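Local atomic coordinates of MRG701 (Oryza sativa, PDB entry 5IN1), a protein that probably recognises methylated lysine on histone tails through its chromodomain, as MRG relatives do, and takes part in transcription control. Residues A[6-11]-A[37-42]; A[11-16]-A[45-50]. All coordinates share one frame; numbering follows the deposited sequence.

Contact 1: A[6-11]-A[37-42]; sequences GERVLA and HYLGWS
Ala11 and Tyr38 bring the two backbones closest, with 7.9 Å between their CA atoms, and toward Arg8 and Leu39 the CA separation widens to 9.2 Å. Strands 8-13 and 31-38 are not sheet neighbours, since 16-28 runs between them; they meet across the interior of the curled antiparallel sheet, in the SH3-like chromo barrel of MRG proteins. The buried end of the contact is small and apolar. Ala11 points its methyl at the phenol, and CB comes to 3.7 Å from Tyr38 CE1 along an oblique line to the ring. Tyr38 reaches it because CG lies anti to its carbonyl carbon (chi1 -61°), which swings the ring off the strand toward 8-13; beyond the ring, its hydroxyl is hydrogen-bonded to Glu47. Leu54 also packs on the Ala11 methyl.

Directly after Tyr38 the chain makes a type II turn, Tyr38 to Trp41, closed by Trp41 N and Tyr38 O at 3.0 Å. Gly40 takes its third position with a positive phi, and the turn folds the indole back until Tyr38 CB sits 3.4 Å over one face, off toward the rim.

At the other end, Leu39 aims its branch across at the aliphatic part of Arg8, a loose touch at 4.4 Å between Leu39 CD1 and Arg8 CG. In the arginine, rotation about CB-CG (chi2 60°) turns CD back and carries the guanidinium along its own segment, where NH1 donates to Gly6 O at 2.9 Å, with the oxygen almost exactly in the guanidinium plane.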
loop_
_atom_site.group_PDB
_atom_site.type_symbol
_atom_site.label_atom_id
_atom_site.label_comp_id
_atom_site.label_asym_id
_atom_site.label_seq_id
_atom_site.Cartn_x
_atom_site.Cartn_y
_atom_site.Cartn_z
ATOM N N GLY A 6 1.946 -8.584 -11.844
ATOM C CA GLY A 6 2.538 -8.835 -13.144
ATOM C C GLY A 6 4.036 -8.584 -13.198
ATOM O O GLY A 6 4.685 -9.001 -14.136
ATOM N N GLU A 7 4.587 -7.921 -12.189
ATOM C CA GLU A 7 5.995 -7.549 -12.212
ATOM C C GLU A 7 6.885 -8.765 -11.996
ATOM O O GLU A 7 6.613 -9.600 -11.130
ATOM C CB GLU A 7 6.285 -6.489 -11.145
ATOM C CG GLU A 7 7.697 -5.923 -11.190
ATOM C CD GLU A 7 7.899 -4.772 -10.216
ATOM O OE1 GLU A 7 6.887 -4.264 -9.671
ATOM O OE2 GLU A 7 9.061 -4.372 -10.001
ATOM N N ARG A 8 7.915 -8.880 -12.819
ATOM C CA ARG A 8 8.933 -9.892 -12.601
ATOM C C ARG A 8 9.953 -9.363 -11.611
ATOM O O ARG A 8 10.404 -8.218 -11.724
ATOM C CB ARG A 8 9.591 -10.278 -13.926
ATOM C CG ARG A 8 8.866 -11.427 -14.668
ATOM C CD ARG A 8 7.418 -11.118 -15.043
ATOM N NE ARG A 8 6.820 -12.229 -15.787
ATOM C CZ ARG A 8 5.517 -12.382 -16.009
ATOM N NH1 ARG A 8 4.643 -11.502 -15.537
ATOM N NH2 ARG A 8 5.086 -13.428 -16.705
ATOM N N VAL A 9 10.297 -10.212 -10.639
ATOM C CA VAL A 9 11.190 -9.875 -9.535
ATOM C C VAL A 9 12.173 -11.020 -9.349
ATOM O O VAL A 9 12.037 -12.072 -9.977
ATOM C CB VAL A 9 10.418 -9.632 -8.217
ATOM C CG1 VAL A 9 9.435 -8.466 -8.376
ATOM C CG2 VAL A 9 9.671 -10.884 -7.759
ATOM N N LEU A 10 13.164 -10.804 -8.495
ATOM C CA LEU A 10 14.000 -11.882 -7.974
ATOM C C LEU A 10 13.516 -12.226 -6.570
ATOM O O LEU A 10 13.175 -11.330 -5.791
ATOM C CB LEU A 10 15.472 -11.478 -7.964
ATOM C CG LEU A 10 16.043 -11.225 -9.350
ATOM C CD1 LEU A 10 17.415 -10.585 -9.270
ATOM C CD2 LEU A 10 16.104 -12.517 -10.154
ATOM N N ALA A 11 13.453 -13.509 -6.255
ATOM C CA ALA A 11 12.977 -13.981 -4.955
ATOM C C ALA A 11 13.924 -15.031 -4.399
ATOM O O ALA A 11 14.335 -15.964 -5.095
ATOM C CB ALA A 11 11.575 -14.563 -5.068
ATOM N N HIS A 37 4.668 -16.336 -7.904
ATOM C CA HIS A 37 4.884 -17.605 -8.577
ATOM C C HIS A 37 6.348 -17.656 -9.030
ATOM O O HIS A 37 6.815 -16.709 -9.650
ATOM C CB HIS A 37 3.939 -17.758 -9.780
ATOM C CG HIS A 37 4.277 -18.934 -10.646
ATOM N ND1 HIS A 37 4.097 -20.228 -10.220
ATOM C CD2 HIS A 37 4.829 -19.015 -11.880
ATOM C CE1 HIS A 37 4.515 -21.064 -11.157
ATOM N NE2 HIS A 37 4.959 -20.352 -12.180
ATOM N N TYR A 38 7.053 -18.738 -8.703
ATOM C CA TYR A 38 8.444 -18.899 -9.097
ATOM C C TYR A 38 8.474 -19.444 -10.511
ATOM O O TYR A 38 7.868 -20.484 -10.776
ATOM C CB TYR A 38 9.184 -19.821 -8.119
ATOM C CG TYR A 38 9.193 -19.275 -6.699
ATOM C CD1 TYR A 38 10.258 -18.503 -6.240
ATOM C CD2 TYR A 38 8.126 -19.509 -5.830
ATOM C CE1 TYR A 38 10.262 -17.988 -4.941
ATOM C CE2 TYR A 38 8.130 -19.013 -4.530
ATOM C CZ TYR A 38 9.186 -18.238 -4.108
ATOM O OH TYR A 38 9.174 -17.740 -2.815
ATOM N N LEU A 39 9.141 -18.736 -11.424
ATOM C CA LEU A 39 9.013 -19.095 -12.843
ATOM C C LEU A 39 9.624 -20.469 -13.104
ATOM O O LEU A 39 10.776 -20.736 -12.732
ATOM C CB LEU A 39 9.674 -18.060 -13.750
ATOM C CG LEU A 39 9.159 -16.632 -13.604
ATOM C CD1 LEU A 39 9.673 -15.767 -14.738
ATOM C CD2 LEU A 39 7.631 -16.601 -13.534
ATOM N N GLY A 40 8.849 -21.332 -13.764
ATOM C CA GLY A 40 9.278 -22.685 -14.066
ATOM C C GLY A 40 9.035 -23.690 -12.949
ATOM O O GLY A 40 9.294 -24.882 -13.136
ATOM N N TRP A 41 8.542 -23.223 -11.798
ATOM C CA TRP A 41 8.280 -24.106 -10.659
ATOM C C TRP A 41 6.815 -24.492 -10.580
ATOM O O TRP A 41 5.969 -23.847 -11.186
ATOM C CB TRP A 41 8.680 -23.437 -9.342
ATOM C CG TRP A 41 10.136 -23.405 -9.064
ATOM C CD1 TRP A 41 11.155 -23.570 -9.962
ATOM C CD2 TRP A 41 10.752 -23.212 -7.784
ATOM N NE1 TRP A 41 12.365 -23.486 -9.318
ATOM C CE2 TRP A 41 12.146 -23.269 -7.981
ATOM C CE3 TRP A 41 10.259 -23.026 -6.492
ATOM C CZ2 TRP A 41 13.055 -23.111 -6.937
ATOM C CZ3 TRP A 41 11.165 -22.872 -5.456
ATOM C CH2 TRP A 41 12.552 -22.927 -5.687
ATOM N N SER A 42 6.530 -25.543 -9.818
ATOM C CA SER A 42 5.159 -25.952 -9.539
ATOM C C SER A 42 4.361 -24.817 -8.905
ATOM O O SER A 42 4.897 -24.049 -8.105
ATOM C CB SER A 42 5.150 -27.164 -8.600
ATOM O OG SER A 42 3.840 -27.467 -8.159
#

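Contact 2: A[11-16]-A[45-50]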
loop_
_atom_site.group_PDB
_atom_site.type_symbol
_atom_site.label_atom_id
_atom_site.label_comp_id
_atom_site.label_asym_id
_atom_site.label_seq_id
_atom_site.Cartn_x
_atom_site.Cartn_y
_atom_site.Cartn_z
ATOM N N ALA A 11 13.453 -13.509 -6.255
ATOM C CA ALA A 11 12.977 -13.981 -4.955
ATOM C C ALA A 11 13.924 -15.031 -4.399
ATOM O O ALA A 11 14.335 -15.964 -5.095
ATOM C CB ALA A 11 11.575 -14.563 -5.068
ATOM N N TYR A 12 14.274 -14.884 -3.128
ATOM C CA TYR A 12 14.987 -15.933 -2.425
ATOM C C TYR A 12 14.088 -17.141 -2.219
ATOM O O TYR A 12 12.918 -17.015 -1.872
ATOM C CB TYR A 12 15.502 -15.436 -1.078
ATOM C CG TYR A 12 16.727 -14.571 -1.166
ATOM C CD1 TYR A 12 17.933 -15.107 -1.567
ATOM C CD2 TYR A 12 16.686 -13.215 -0.842
ATOM C CE1 TYR A 12 19.080 -14.336 -1.649
ATOM C CE2 TYR A 12 17.829 -12.438 -0.916
ATOM C CZ TYR A 12 19.020 -13.007 -1.305
ATOM O OH TYR A 12 20.178 -12.244 -1.394
ATOM N N HIS A 13 14.641 -18.320 -2.437
ATOM C CA HIS A 13 13.992 -19.542 -1.992
ATOM C C HIS A 13 15.141 -20.393 -1.515
ATOM O O HIS A 13 15.833 -21.011 -2.312
ATOM C CB HIS A 13 13.196 -20.219 -3.104
ATOM C CG HIS A 13 12.097 -21.092 -2.599
ATOM N ND1 HIS A 13 12.295 -22.412 -2.259
ATOM C CD2 HIS A 13 10.789 -20.833 -2.355
ATOM C CE1 HIS A 13 11.156 -22.934 -1.845
ATOM N NE2 HIS A 13 10.226 -21.999 -1.891
ATOM N N GLY A 14 15.404 -20.368 -0.217
ATOM C CA GLY A 14 16.725 -20.760 0.222
ATOM C C GLY A 14 17.696 -19.680 -0.217
ATOM O O GLY A 14 17.287 -18.577 -0.561
ATOM N N PRO A 15 18.994 -19.992 -0.212
ATOM C CA PRO A 15 20.017 -18.954 -0.367
ATOM C C PRO A 15 20.219 -18.433 -1.784
ATOM O O PRO A 15 20.976 -17.479 -1.946
ATOM C CB PRO A 15 21.286 -19.642 0.152
ATOM C CG PRO A 15 21.018 -21.091 -0.081
ATOM C CD PRO A 15 19.567 -21.294 0.170
ATOM N N LEU A 16 19.561 -19.006 -2.781
ATOM C CA LEU A 16 19.728 -18.525 -4.148
ATOM C C LEU A 16 18.540 -17.669 -4.553
ATOM O O LEU A 16 17.448 -17.791 -3.989
ATOM C CB LEU A 16 19.900 -19.692 -5.140
ATOM C CG LEU A 16 21.073 -20.635 -4.869
ATOM C CD1 LEU A 16 21.080 -21.773 -5.872
ATOM C CD2 LEU A 16 22.380 -19.855 -4.951
ATOM N N TRP A 45 4.306 -24.144 -5.070
ATOM C CA TRP A 45 5.206 -23.264 -4.341
ATOM C C TRP A 45 4.748 -21.798 -4.309
ATOM O O TRP A 45 5.373 -20.997 -3.624
ATOM C CB TRP A 45 6.628 -23.346 -4.918
ATOM C CG TRP A 45 7.381 -24.608 -4.563
ATOM C CD1 TRP A 45 7.701 -25.632 -5.407
ATOM C CD2 TRP A 45 7.920 -24.959 -3.281
ATOM N NE1 TRP A 45 8.406 -26.599 -4.731
ATOM C CE2 TRP A 45 8.543 -26.218 -3.423
ATOM C CE3 TRP A 45 7.924 -24.346 -2.028
ATOM C CZ2 TRP A 45 9.179 -26.866 -2.361
ATOM C CZ3 TRP A 45 8.555 -25.000 -0.972
ATOM C CH2 TRP A 45 9.169 -26.239 -1.151
ATOM N N ASP A 46 3.671 -21.452 -5.016
ATOM C CA ASP A 46 3.144 -20.083 -4.966
ATOM C C ASP A 46 2.840 -19.704 -3.521
ATOM O O ASP A 46 2.257 -20.510 -2.784
ATOM C CB ASP A 46 1.874 -19.941 -5.793
ATOM C CG ASP A 46 2.097 -20.139 -7.278
ATOM O OD1 ASP A 46 3.224 -20.453 -7.721
ATOM O OD2 ASP A 46 1.104 -19.999 -8.012
ATOM N N GLU A 47 3.239 -18.508 -3.109
ATOM C CA GLU A 47 3.137 -18.168 -1.691
ATOM C C GLU A 47 3.181 -16.671 -1.464
ATOM O O GLU A 47 3.649 -15.912 -2.315
ATOM C CB GLU A 47 4.258 -18.833 -0.898
ATOM C CG GLU A 47 5.637 -18.317 -1.287
ATOM C CD GLU A 47 6.755 -18.970 -0.493
ATOM O OE1 GLU A 47 7.916 -18.881 -0.939
ATOM O OE2 GLU A 47 6.474 -19.593 0.555
ATOM N N TRP A 48 2.686 -16.255 -0.303
ATOM C CA TRP A 48 2.825 -14.883 0.149
ATOM C C TRP A 48 4.204 -14.653 0.723
ATOM O O TRP A 48 4.669 -15.427 1.566
ATOM C CB TRP A 48 1.811 -14.541 1.246
ATOM C CG TRP A 48 0.395 -14.451 0.821
ATOM C CD1 TRP A 48 -0.603 -15.342 1.105
ATOM C CD2 TRP A 48 -0.212 -13.399 0.066
ATOM N NE1 TRP A 48 -1.782 -14.915 0.560
ATOM C CE2 TRP A 48 -1.571 -13.724 -0.085
ATOM C CE3 TRP A 48 0.268 -12.210 -0.500
ATOM C CZ2 TRP A 48 -2.462 -12.905 -0.785
ATOM C CZ3 TRP A 48 -0.615 -11.396 -1.197
ATOM C CH2 TRP A 48 -1.968 -11.749 -1.331
ATOM N N VAL A 49 4.858 -13.586 0.281
ATOM C CA VAL A 49 6.118 -13.183 0.877
ATOM C C VAL A 49 6.146 -11.693 1.166
ATOM O O VAL A 49 5.422 -10.899 0.546
ATOM C CB VAL A 49 7.310 -13.536 -0.043
ATOM C CG1 VAL A 49 7.350 -15.042 -0.340
ATOM C CG2 VAL A 49 7.238 -12.734 -1.323
ATOM N N THR A 50 7.019 -11.300 2.082
ATOM C CA THR A 50 7.211 -9.890 2.351
ATOM C C THR A 50 8.470 -9.368 1.657
ATOM O O THR A 50 9.185 -10.122 0.972
ATOM C CB THR A 50 7.243 -9.630 3.867
ATOM O OG1 THR A 50 8.002 -10.660 4.497
ATOM C CG2 THR A 50 5.815 -9.682 4.403
#
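His13 meets Trp45 as the first residue along 11-16 to touch 45-50. The histidine has CG anti to its own backbone N (chi1 -156°), which extends the imidazole away from its strand and sets its CE1-NE2 edge over the six-membered ring of Trp45. The planes stand at 84° with ring centroids 4.7 Å apart, an offset edge-to-face (T-shaped) pair. The imidazole comes down over the rim of the indole face: NE2 lies 3.3 Å from Trp45 CE3, and His13 CE1 lies 3.4 Å from Trp45 CZ3.

Further round the same imidazole, His13 CD2 is 3.8 Å from Glu47 OE1, which stands at the ring edge near its plane, the carboxylate turned 42° from the imidazole. This is a packing contact; besides its bond to Tyr38, the oxygen has a salt bridge to Arg53, which probably offsets its charge, so the glutamate is fixed beside the histidine by second-shell partners. Trp41 and Tyr38 also meet His13 edge-to-face, and Tyr18 touches it; the group is consistent with the aromatic cage that holds methylated lysine in related MRG chromodomains.

Past His13 the chain turns back through Gly14 and Pro15 to start strand 16-28. Gly14 has a positive phi and precedes the proline, and a long hydrogen bond, His13 N to Leu16 O at 3.3 Å, spans the turn.

In the fold
From the N terminus, strand 8-13 serves both contacts: its first part enters contact 1 and its end enters contact 2, with Ala11 shared. Contact 1 closes a loop of 25 residues made mostly of the long hairpin of strands 16-28 and 31-38; contact 2 closes one of 28 residues that also takes in the turn after strand 31-38. Their segments alternate along the chain, so the loops cross and neither nests. Together they tie strand 8-13 to strand 31-38 and to the segment leading into strand 47-50, which are neighbours of each other in the sheet. The two also join directly: His37 ND1 pairs with Asp46 OD1 in a probable hydrogen bond of 2.7 Å.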